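Local coordinates for glycosylation Associate Protein 3 (Streptococcus agalactiae serotype V, PDB 6OYC) that probably takes part, within the Gap123 complex, in the glycosylation and export of surface proteins through the accessory Sec system, with a likely sugar-binding role, at residues S83-Y91 with F100-F110; Y250-F258 with S305-H313. All coordinates share one frame; numbering follows the deposited sequence.

Contact 1 of 2, residues S83-Y91 with F100-F110; sequences SLFVRIEFY and FELLKKDSIIF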
loop_
_atom_site.group_PDB
_atom_site.type_symbol
_atom_site.label_atom_id
_atom_site.label_comp_id
_atom_site.label_asym_id
_atom_site.label_seq_id
_atom_site.Cartn_x
_atom_site.Cartn_y
_atom_site.Cartn_z
ATOM N N SER C 83 11.193 -19.777 -11.009
ATOM C CA SER C 83 10.014 -20.259 -11.719
ATOM C C SER C 83 8.847 -19.271 -11.749
ATOM O O SER C 83 7.814 -19.592 -12.347
ATOM C CB SER C 83 9.540 -21.587 -11.113
ATOM O OG SER C 83 8.957 -21.378 -9.836
ATOM N N LEU C 84 8.969 -18.095 -11.128
ATOM C CA LEU C 84 7.993 -17.017 -11.310
ATOM C C LEU C 84 8.729 -15.759 -11.742
ATOM O O LEU C 84 9.399 -15.125 -10.923
ATOM C CB LEU C 84 7.183 -16.741 -10.039
ATOM C CG LEU C 84 6.062 -15.705 -10.241
ATOM C CD1 LEU C 84 4.908 -16.276 -11.087
ATOM C CD2 LEU C 84 5.533 -15.132 -8.926
ATOM N N PHE C 85 8.581 -15.369 -13.006
ATOM C CA PHE C 85 9.315 -14.216 -13.502
ATOM C C PHE C 85 8.377 -13.204 -14.161
ATOM O O PHE C 85 7.166 -13.418 -14.295
ATOM C CB PHE C 85 10.458 -14.639 -14.447
ATOM C CG PHE C 85 10.008 -15.264 -15.733
ATOM C CD1 PHE C 85 9.812 -16.640 -15.821
ATOM C CD2 PHE C 85 9.823 -14.489 -16.869
ATOM C CE1 PHE C 85 9.398 -17.229 -17.016
ATOM C CE2 PHE C 85 9.419 -15.068 -18.068
ATOM C CZ PHE C 85 9.208 -16.444 -18.143
ATOM N N VAL C 86 8.962 -12.067 -14.538
ATOM C CA VAL C 86 8.222 -10.906 -14.997
ATOM C C VAL C 86 8.835 -10.430 -16.309
ATOM O O VAL C 86 10.052 -10.240 -16.407
ATOM C CB VAL C 86 8.220 -9.778 -13.943
ATOM C CG1 VAL C 86 7.485 -8.562 -14.456
ATOM C CG2 VAL C 86 7.566 -10.252 -12.655
ATOM N N ARG C 87 7.992 -10.238 -17.309
ATOM C CA ARG C 87 8.386 -9.755 -18.619
ATOM C C ARG C 87 7.751 -8.386 -18.855
ATOM O O ARG C 87 6.515 -8.251 -18.853
ATOM C CB ARG C 87 7.952 -10.749 -19.692
ATOM C CG ARG C 87 8.322 -10.365 -21.109
ATOM C CD ARG C 87 8.123 -11.582 -22.048
ATOM N NE ARG C 87 8.000 -11.180 -23.453
ATOM C CZ ARG C 87 8.634 -11.770 -24.468
ATOM N NH1 ARG C 87 9.449 -12.800 -24.249
ATOM N NH2 ARG C 87 8.442 -11.333 -25.709
ATOM N N ILE C 88 8.593 -7.376 -19.049
ATOM C CA ILE C 88 8.146 -6.081 -19.532
ATOM C C ILE C 88 8.441 -6.014 -21.020
ATOM O O ILE C 88 9.570 -6.284 -21.452
ATOM C CB ILE C 88 8.815 -4.928 -18.759
ATOM C CG1 ILE C 88 8.367 -3.575 -19.298
ATOM C CG2 ILE C 88 10.328 -5.025 -18.782
ATOM C CD1 ILE C 88 8.649 -2.438 -18.311
ATOM N N GLU C 89 7.423 -5.687 -21.812
ATOM C CA GLU C 89 7.546 -5.655 -23.262
ATOM C C GLU C 89 7.092 -4.303 -23.793
ATOM O O GLU C 89 6.093 -3.754 -23.323
ATOM C CB GLU C 89 6.721 -6.776 -23.919
ATOM C CG GLU C 89 7.000 -6.935 -25.414
ATOM C CD GLU C 89 6.794 -8.368 -25.910
ATOM O OE1 GLU C 89 6.362 -9.245 -25.131
ATOM O OE2 GLU C 89 7.059 -8.614 -27.096
ATOM N N PHE C 90 7.815 -3.783 -24.784
ATOM C CA PHE C 90 7.556 -2.476 -25.359
ATOM C C PHE C 90 6.987 -2.617 -26.770
ATOM O O PHE C 90 7.352 -3.536 -27.519
ATOM C CB PHE C 90 8.836 -1.628 -25.350
ATOM C CG PHE C 90 9.563 -1.661 -24.010
ATOM C CD1 PHE C 90 9.043 -1.006 -22.901
ATOM C CD2 PHE C 90 10.736 -2.384 -23.855
ATOM C CE1 PHE C 90 9.701 -1.056 -21.651
ATOM C CE2 PHE C 90 11.400 -2.436 -22.615
ATOM C CZ PHE C 90 10.876 -1.771 -21.516
ATOM N N TYR C 91 6.074 -1.710 -27.119
ATOM C CA TYR C 91 5.333 -1.781 -28.369
ATOM C C TYR C 91 5.334 -0.407 -29.013
ATOM O O TYR C 91 5.172 0.613 -28.328
ATOM C CB TYR C 91 3.879 -2.268 -28.161
ATOM C CG TYR C 91 3.795 -3.677 -27.600
ATOM C CD1 TYR C 91 3.842 -3.907 -26.224
ATOM C CD2 TYR C 91 3.686 -4.783 -28.451
ATOM C CE1 TYR C 91 3.781 -5.189 -25.708
ATOM C CE2 TYR C 91 3.616 -6.063 -27.947
ATOM C CZ TYR C 91 3.672 -6.265 -26.576
ATOM O OH TYR C 91 3.597 -7.539 -26.077
ATOM N N PHE C 100 12.026 -6.256 -25.114
ATOM C CA PHE C 100 11.559 -6.707 -23.811
ATOM C C PHE C 100 12.748 -6.940 -22.890
ATOM O O PHE C 100 13.899 -6.977 -23.326
ATOM C CB PHE C 100 10.675 -7.955 -23.928
ATOM C CG PHE C 100 11.433 -9.256 -24.029
ATOM C CD1 PHE C 100 11.847 -9.745 -25.263
ATOM C CD2 PHE C 100 11.684 -10.015 -22.899
ATOM C CE1 PHE C 100 12.527 -10.963 -25.358
ATOM C CE2 PHE C 100 12.362 -11.235 -22.984
ATOM C CZ PHE C 100 12.781 -11.710 -24.209
ATOM N N GLU C 101 12.439 -7.085 -21.599
ATOM C CA GLU C 101 13.398 -7.415 -20.548
ATOM C C GLU C 101 12.709 -8.301 -19.513
ATOM O O GLU C 101 11.483 -8.289 -19.380
ATOM C CB GLU C 101 13.973 -6.157 -19.881
ATOM C CG GLU C 101 14.578 -5.123 -20.848
ATOM C CD GLU C 101 15.850 -5.618 -21.571
ATOM O OE1 GLU C 101 16.285 -4.973 -22.549
ATOM O OE2 GLU C 101 16.435 -6.633 -21.152
ATOM N N LEU C 102 13.512 -9.071 -18.773
ATOM C CA LEU C 102 13.012 -10.055 -17.824
ATOM C C LEU C 102 13.515 -9.783 -16.414
ATOM O O LEU C 102 14.699 -9.509 -16.194
ATOM C CB LEU C 102 13.421 -11.476 -18.198
ATOM C CG LEU C 102 12.857 -12.057 -19.483
ATOM C CD1 LEU C 102 13.262 -13.528 -19.614
ATOM C CD2 LEU C 102 11.346 -11.871 -19.543
ATOM N N LEU C 103 12.610 -9.915 -15.458
ATOM C CA LEU C 103 12.924 -9.856 -14.042
ATOM C C LEU C 103 12.743 -11.259 -13.481
ATOM O O LEU C 103 11.646 -11.818 -13.539
ATOM C CB LEU C 103 12.027 -8.838 -13.345
ATOM C CG LEU C 103 11.712 -8.937 -11.858
ATOM C CD1 LEU C 103 12.985 -8.836 -11.079
ATOM C CD2 LEU C 103 10.766 -7.806 -11.484
ATOM N N LYS C 104 13.825 -11.842 -12.985
ATOM C CA LYS C 104 13.817 -13.191 -12.446
ATOM C C LYS C 104 14.012 -13.240 -10.943
ATOM O O LYS C 104 13.345 -14.028 -10.270
ATOM C CB LYS C 104 14.899 -14.034 -13.126
ATOM C CG LYS C 104 14.607 -14.299 -14.608
ATOM C CD LYS C 104 14.815 -15.773 -14.985
ATOM C CE LYS C 104 14.708 -16.007 -16.494
ATOM N NZ LYS C 104 15.187 -17.370 -16.909
ATOM N N LYS C 105 14.894 -12.412 -10.385
ATOM C CA LYS C 105 15.138 -12.515 -8.953
ATOM C C LYS C 105 14.295 -11.483 -8.218
ATOM O O LYS C 105 13.142 -11.771 -7.883
ATOM C CB LYS C 105 16.633 -12.376 -8.631
ATOM C CG LYS C 105 17.465 -13.609 -9.061
ATOM C CD LYS C 105 18.847 -13.699 -8.388
ATOM C CE LYS C 105 19.749 -14.756 -9.050
ATOM N NZ LYS C 105 19.467 -16.159 -8.608
ATOM N N ASP C 106 14.831 -10.286 -7.982
ATOM C CA ASP C 106 14.180 -9.299 -7.124
ATOM C C ASP C 106 13.804 -8.023 -7.858
ATOM O O ASP C 106 12.675 -7.530 -7.711
ATOM C CB ASP C 106 15.096 -8.908 -5.951
ATOM C CG ASP C 106 15.449 -10.069 -5.055
ATOM O OD1 ASP C 106 14.526 -10.673 -4.461
ATOM O OD2 ASP C 106 16.666 -10.347 -4.922
ATOM N N SER C 107 14.754 -7.440 -8.591
ATOM C CA SER C 107 14.570 -6.157 -9.236
ATOM C C SER C 107 15.425 -6.109 -10.492
ATOM O O SER C 107 16.369 -6.883 -10.659
ATOM C CB SER C 107 14.927 -5.009 -8.297
ATOM O OG SER C 107 16.251 -5.161 -7.823
ATOM N N ILE C 108 15.052 -5.209 -11.398
ATOM C CA ILE C 108 15.868 -4.863 -12.551
ATOM C C ILE C 108 15.771 -3.360 -12.745
ATOM O O ILE C 108 14.863 -2.691 -12.249
ATOM C CB ILE C 108 15.464 -5.590 -13.863
ATOM C CG1 ILE C 108 14.024 -5.254 -14.254
ATOM C CG2 ILE C 108 15.678 -7.104 -13.759
ATOM C CD1 ILE C 108 13.602 -5.879 -15.593
ATOM N N ILE C 109 16.737 -2.829 -13.466
ATOM C CA ILE C 109 16.708 -1.452 -13.908
ATOM C C ILE C 109 16.795 -1.473 -15.420
ATOM O O ILE C 109 17.662 -2.148 -15.986
ATOM C CB ILE C 109 17.845 -0.630 -13.282
ATOM C CG1 ILE C 109 17.665 -0.597 -11.764
ATOM C CG2 ILE C 109 17.851 0.791 -13.852
ATOM C CD1 ILE C 109 18.660 0.296 -11.046
ATOM N N PHE C 110 15.890 -0.761 -16.071
ATOM C CA PHE C 110 15.857 -0.713 -17.520
ATOM C C PHE C 110 15.672 0.734 -17.934
ATOM O O PHE C 110 15.201 1.562 -17.150
ATOM C CB PHE C 110 14.717 -1.565 -18.080
ATOM C CG PHE C 110 13.337 -1.035 -17.723
ATOM C CD1 PHE C 110 12.742 -1.379 -16.514
ATOM C CD2 PHE C 110 12.654 -0.183 -18.585
ATOM C CE1 PHE C 110 11.485 -0.893 -16.171
ATOM C CE2 PHE C 110 11.400 0.313 -18.253
ATOM C CZ PHE C 110 10.811 -0.040 -17.038
#
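F100 and R87 meet on one face of this antiparallel hairpin. The guanidinium lies flat over one face of the F100 ring, with centres 3.7 Å apart and planes tilted by only 11°, a cation-pi stack in which NH1 sits above the ring. The arginine chain is extended, and its CB passes L102 CD2 at 3.6 Å on the way to the ring. Within its own strand, R87 turns side-on to E89 in a salt bridge: NE reaches E89 OE1 at 3.0 Å and NH2 reaches the same E89 OE1 at 3.0 Å. E89 OE1 lies almost in the guanidinium plane, whereas both nitrogens approach it from the same side, well above the carboxylate plane. E89 OE2 has a further partner in S97 OG.

I88 points to the other face of the sheet. Its CG1 is anti to the backbone N (chi1 178°), and from there CD1 approaches F110 CZ at 3.5 Å. The F110 ring also meets F90 obliquely, with F90 CZ 3.8 Å from F110 CD2. Because F110 belongs to strand 107-111 of the adjoining sheet, this apolar group bridges the two sheets.

V86, on the same face as I88, runs beside L103, with V86 CB and L103 CB 4.0 Å apart. The pair is hydrogen-bonded in both directions, and L103 N to V86 O is short and straight (2.7 Å, 172° at the hydrogen). I88 and E101 repeat the pattern two residues along; L72 and L136 cover V86 from the opposing sheet.

The V86, I88 and L103 side thus packs on the other sheet, while the R87 and F100 side combines the cation-pi stack with apolar contacts of F85 and L102. There the two bonds to OE1 hold the guanidinium in the orientation in which it lies flat on F100.

Contact 2 of 2, residues Y250-F258 with S305-H313; sequences YINDCFAPF and SMILSGNEH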
loop_
_atom_site.group_PDB
_atom_site.type_symbol
_atom_site.label_atom_id
_atom_site.label_comp_id
_atom_site.label_asym_id
_atom_site.label_seq_id
_atom_site.Cartn_x
_atom_site.Cartn_y
_atom_site.Cartn_z
ATOM N N TYR C 250 -5.745 11.946 15.746
ATOM C CA TYR C 250 -5.887 13.036 14.783
ATOM C C TYR C 250 -5.813 12.437 13.385
ATOM O O TYR C 250 -4.779 11.878 12.998
ATOM C CB TYR C 250 -4.825 14.110 15.012
ATOM C CG TYR C 250 -5.013 14.792 16.357
ATOM C CD1 TYR C 250 -4.449 14.258 17.512
ATOM C CD2 TYR C 250 -5.788 15.943 16.475
ATOM C CE1 TYR C 250 -4.630 14.862 18.738
ATOM C CE2 TYR C 250 -5.981 16.548 17.699
ATOM C CZ TYR C 250 -5.398 16.003 18.822
ATOM O OH TYR C 250 -5.576 16.604 20.037
ATOM N N ILE C 251 -6.922 12.525 12.648
ATOM C CA ILE C 251 -7.026 12.005 11.290
ATOM C C ILE C 251 -7.504 13.118 10.367
ATOM O O ILE C 251 -8.225 14.027 10.788
ATOM C CB ILE C 251 -7.985 10.797 11.207
ATOM C CG1 ILE C 251 -9.424 11.228 11.525
ATOM C CG2 ILE C 251 -7.518 9.683 12.116
ATOM C CD1 ILE C 251 -10.445 10.197 11.161
ATOM N N ASN C 252 -7.103 13.039 9.096
ATOM C CA ASN C 252 -7.519 14.020 8.100
ATOM C C ASN C 252 -8.624 13.513 7.169
ATOM O O ASN C 252 -8.857 14.124 6.119
ATOM C CB ASN C 252 -6.311 14.492 7.281
ATOM C CG ASN C 252 -5.700 13.387 6.448
ATOM O OD1 ASN C 252 -6.178 12.251 6.450
ATOM N ND2 ASN C 252 -4.636 13.717 5.718
ATOM N N ASP C 253 -9.285 12.400 7.512
ATOM C CA ASP C 253 -10.478 11.934 6.809
ATOM C C ASP C 253 -10.187 11.474 5.373
ATOM O O ASP C 253 -11.065 11.513 4.513
ATOM C CB ASP C 253 -11.577 13.006 6.808
ATOM C CG ASP C 253 -12.009 13.417 8.223
ATOM O OD1 ASP C 253 -12.151 12.536 9.094
ATOM O OD2 ASP C 253 -12.209 14.623 8.466
ATOM N N CYS C 254 -8.968 11.039 5.083
ATOM C CA CYS C 254 -8.658 10.426 3.798
ATOM C C CYS C 254 -8.801 8.915 3.938
ATOM O O CYS C 254 -8.039 8.279 4.682
ATOM C CB CYS C 254 -7.250 10.795 3.339
ATOM S SG CYS C 254 -7.103 12.525 2.897
ATOM N N PHE C 255 -9.769 8.346 3.222
ATOM C CA PHE C 255 -10.167 6.964 3.416
ATOM C C PHE C 255 -10.429 6.282 2.078
ATOM O O PHE C 255 -10.864 6.911 1.112
ATOM C CB PHE C 255 -11.430 6.880 4.281
ATOM C CG PHE C 255 -11.193 7.143 5.748
ATOM C CD1 PHE C 255 -10.339 6.328 6.489
ATOM C CD2 PHE C 255 -11.850 8.185 6.392
ATOM C CE1 PHE C 255 -10.142 6.551 7.838
ATOM C CE2 PHE C 255 -11.653 8.429 7.739
ATOM C CZ PHE C 255 -10.798 7.612 8.470
ATOM N N ALA C 256 -10.162 4.989 2.039
ATOM C CA ALA C 256 -10.752 4.101 1.049
ATOM C C ALA C 256 -12.052 3.548 1.600
ATOM O O ALA C 256 -12.343 3.709 2.784
ATOM C CB ALA C 256 -9.772 2.983 0.715
ATOM N N PRO C 257 -12.879 2.902 0.775
ATOM C CA PRO C 257 -14.099 2.299 1.320
ATOM C C PRO C 257 -13.752 1.259 2.375
ATOM O O PRO C 257 -12.646 0.710 2.390
ATOM C CB PRO C 257 -14.760 1.665 0.092
ATOM C CG PRO C 257 -14.266 2.491 -1.052
ATOM C CD PRO C 257 -12.844 2.798 -0.697
ATOM N N PHE C 258 -14.701 1.026 3.292
ATOM C CA PHE C 258 -14.429 0.162 4.441
ATOM C C PHE C 258 -13.927 -1.206 3.990
ATOM O O PHE C 258 -12.877 -1.678 4.444
ATOM C CB PHE C 258 -15.687 0.031 5.313
ATOM C CG PHE C 258 -15.515 -0.891 6.483
ATOM C CD1 PHE C 258 -14.710 -0.537 7.548
ATOM C CD2 PHE C 258 -16.144 -2.130 6.506
ATOM C CE1 PHE C 258 -14.546 -1.400 8.636
ATOM C CE2 PHE C 258 -15.978 -2.999 7.580
ATOM C CZ PHE C 258 -15.173 -2.630 8.645
ATOM N N SER C 305 -10.922 11.010 -1.649
ATOM C CA SER C 305 -9.977 11.372 -0.577
ATOM C C SER C 305 -8.790 10.416 -0.469
ATOM O O SER C 305 -7.776 10.795 0.135
ATOM C CB SER C 305 -10.671 11.463 0.792
ATOM O OG SER C 305 -11.277 10.230 1.152
ATOM N N MET C 306 -8.881 9.200 -1.044
ATOM C CA MET C 306 -7.756 8.261 -1.041
ATOM C C MET C 306 -6.677 8.590 -2.071
ATOM O O MET C 306 -5.613 7.963 -2.046
ATOM C CB MET C 306 -8.248 6.828 -1.286
ATOM C CG MET C 306 -8.572 6.491 -2.775
ATOM S SD MET C 306 -10.019 7.403 -3.368
ATOM C CE MET C 306 -11.319 6.685 -2.384
ATOM N N ILE C 307 -6.906 9.531 -2.988
ATOM C CA ILE C 307 -5.860 9.942 -3.923
ATOM C C ILE C 307 -5.325 11.332 -3.620
ATOM O O ILE C 307 -4.358 11.766 -4.263
ATOM C CB ILE C 307 -6.330 9.850 -5.389
ATOM C CG1 ILE C 307 -7.343 10.934 -5.701
ATOM C CG2 ILE C 307 -6.926 8.469 -5.682
ATOM C CD1 ILE C 307 -8.134 10.695 -6.981
ATOM N N LEU C 308 -5.908 12.040 -2.655
ATOM C CA LEU C 308 -5.341 13.308 -2.216
ATOM C C LEU C 308 -3.934 13.111 -1.656
ATOM O O LEU C 308 -3.618 12.080 -1.057
ATOM C CB LEU C 308 -6.226 13.940 -1.139
ATOM C CG LEU C 308 -7.666 14.258 -1.547
ATOM C CD1 LEU C 308 -8.442 14.847 -0.378
ATOM C CD2 LEU C 308 -7.660 15.201 -2.723
ATOM N N SER C 309 -3.086 14.129 -1.825
ATOM C CA SER C 309 -1.803 14.175 -1.115
ATOM C C SER C 309 -2.067 14.642 0.317
ATOM O O SER C 309 -1.750 15.765 0.718
ATOM C CB SER C 309 -0.812 15.090 -1.824
ATOM O OG SER C 309 -0.715 14.769 -3.202
ATOM N N GLY C 310 -2.680 13.740 1.088
ATOM C CA GLY C 310 -3.110 14.062 2.433
ATOM C C GLY C 310 -1.986 14.429 3.380
ATOM O O GLY C 310 -2.223 15.164 4.344
ATOM N N ASN C 311 -0.772 13.943 3.124
ATOM C CA ASN C 311 0.373 14.323 3.949
ATOM C C ASN C 311 0.556 15.834 3.971
ATOM O O ASN C 311 0.926 16.409 5.004
ATOM C CB ASN C 311 1.633 13.638 3.428
ATOM C CG ASN C 311 2.089 14.199 2.104
ATOM O OD1 ASN C 311 3.149 14.810 2.007
ATOM N ND2 ASN C 311 1.279 14.010 1.075
ATOM N N GLU C 312 0.267 16.503 2.853
ATOM C CA GLU C 312 0.371 17.957 2.809
ATOM C C GLU C 312 -0.660 18.653 3.678
ATOM O O GLU C 312 -0.685 19.887 3.693
ATOM C CB GLU C 312 0.258 18.443 1.362
ATOM C CG GLU C 312 1.397 17.939 0.513
ATOM C CD GLU C 312 1.211 18.237 -0.959
ATOM O OE1 GLU C 312 2.059 17.794 -1.765
ATOM O OE2 GLU C 312 0.217 18.909 -1.315
ATOM N N HIS C 313 -1.511 17.910 4.383
ATOM C CA HIS C 313 -2.452 18.496 5.332
ATOM C C HIS C 313 -1.896 18.587 6.744
ATOM O O HIS C 313 -2.543 19.195 7.606
ATOM C CB HIS C 313 -3.751 17.684 5.409
ATOM C CG HIS C 313 -4.454 17.524 4.102
ATOM N ND1 HIS C 313 -5.621 16.802 3.977
ATOM C CD2 HIS C 313 -4.158 17.984 2.863
ATOM C CE1 HIS C 313 -6.014 16.826 2.718
ATOM N NE2 HIS C 313 -5.142 17.532 2.021
HETATM O O HOH W 1 -8.255 16.484 5.156
#
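C254 and S305 bring their backbones together, with CA atoms 4.7 Å apart, and F255 and M306 follow with CA atoms at 5.2 Å, although no beta ladder joins the two loops. A clear direct hydrogen bond runs from backbone to side chain: F255 N donates to S305 OG at 3.2 Å, almost straight at 174°. S305 OG stands between its own backbone N and carbonyl carbon (chi1 59°), which turns the hydroxyl towards F255; it also has a weak bond to N302 O.

C254 lies against the S305 carbonyl, with C254 CB 3.2 Å from S305 O. C254 SG touches L308 CD1 at 4.2 Å and approaches the H313 ring obliquely. M306, bent at chi2 and chi3, brings CE to 3.5 Å from F255 O.

At the other end a water joins N252 to H313. It donates to N252 O at 2.6 Å and lies 2.9 Å from H313 ND1, so the imidazole is tied to the backbone of the opposite loop. The H313 ring is backed on one face by G310 CA, and H313 N bonds to G310 O in the 3-10 segment. The N252 amide is also bonded to residues beyond the two segments: ND2 to Y229 O, and OD1 to N234 ND2, while C254 N gives OD1 a weak bond.

Segment 250-258 contains the last two residues of strand 248-251, in the parallel sheet, and the loop that follows; D253 OD1 reaches back to H291 ND1 on the adjacent strand 289-291. Helix 231-243 covers it through N234, which also bonds to C254 O, and through L238, which touches F255. The W280 ring meets that of F255 edge-to-face.

The two contacts lie on opposite sides of the chain's centre, their own centres 33 Å apart and their nearest atoms about 23 Å apart, and share no helix or strand. Contact 1 is local, closing a hairpin in the antiparallel part and reaching the adjoining sheet; contact 2 joins loops that are 47 residues apart, beyond the C-terminal end of an inner strand of the parallel sheet. Contact 1 is only partly buried, and covers 663 Å² with paired backbone bonds, apolar packing and an exposed-side charge stack. Contact 2 covers 357 Å², yet is more deeply buried and relies on a clear backbone-to-hydroxyl bond, a bridging water and close carbonyl contacts.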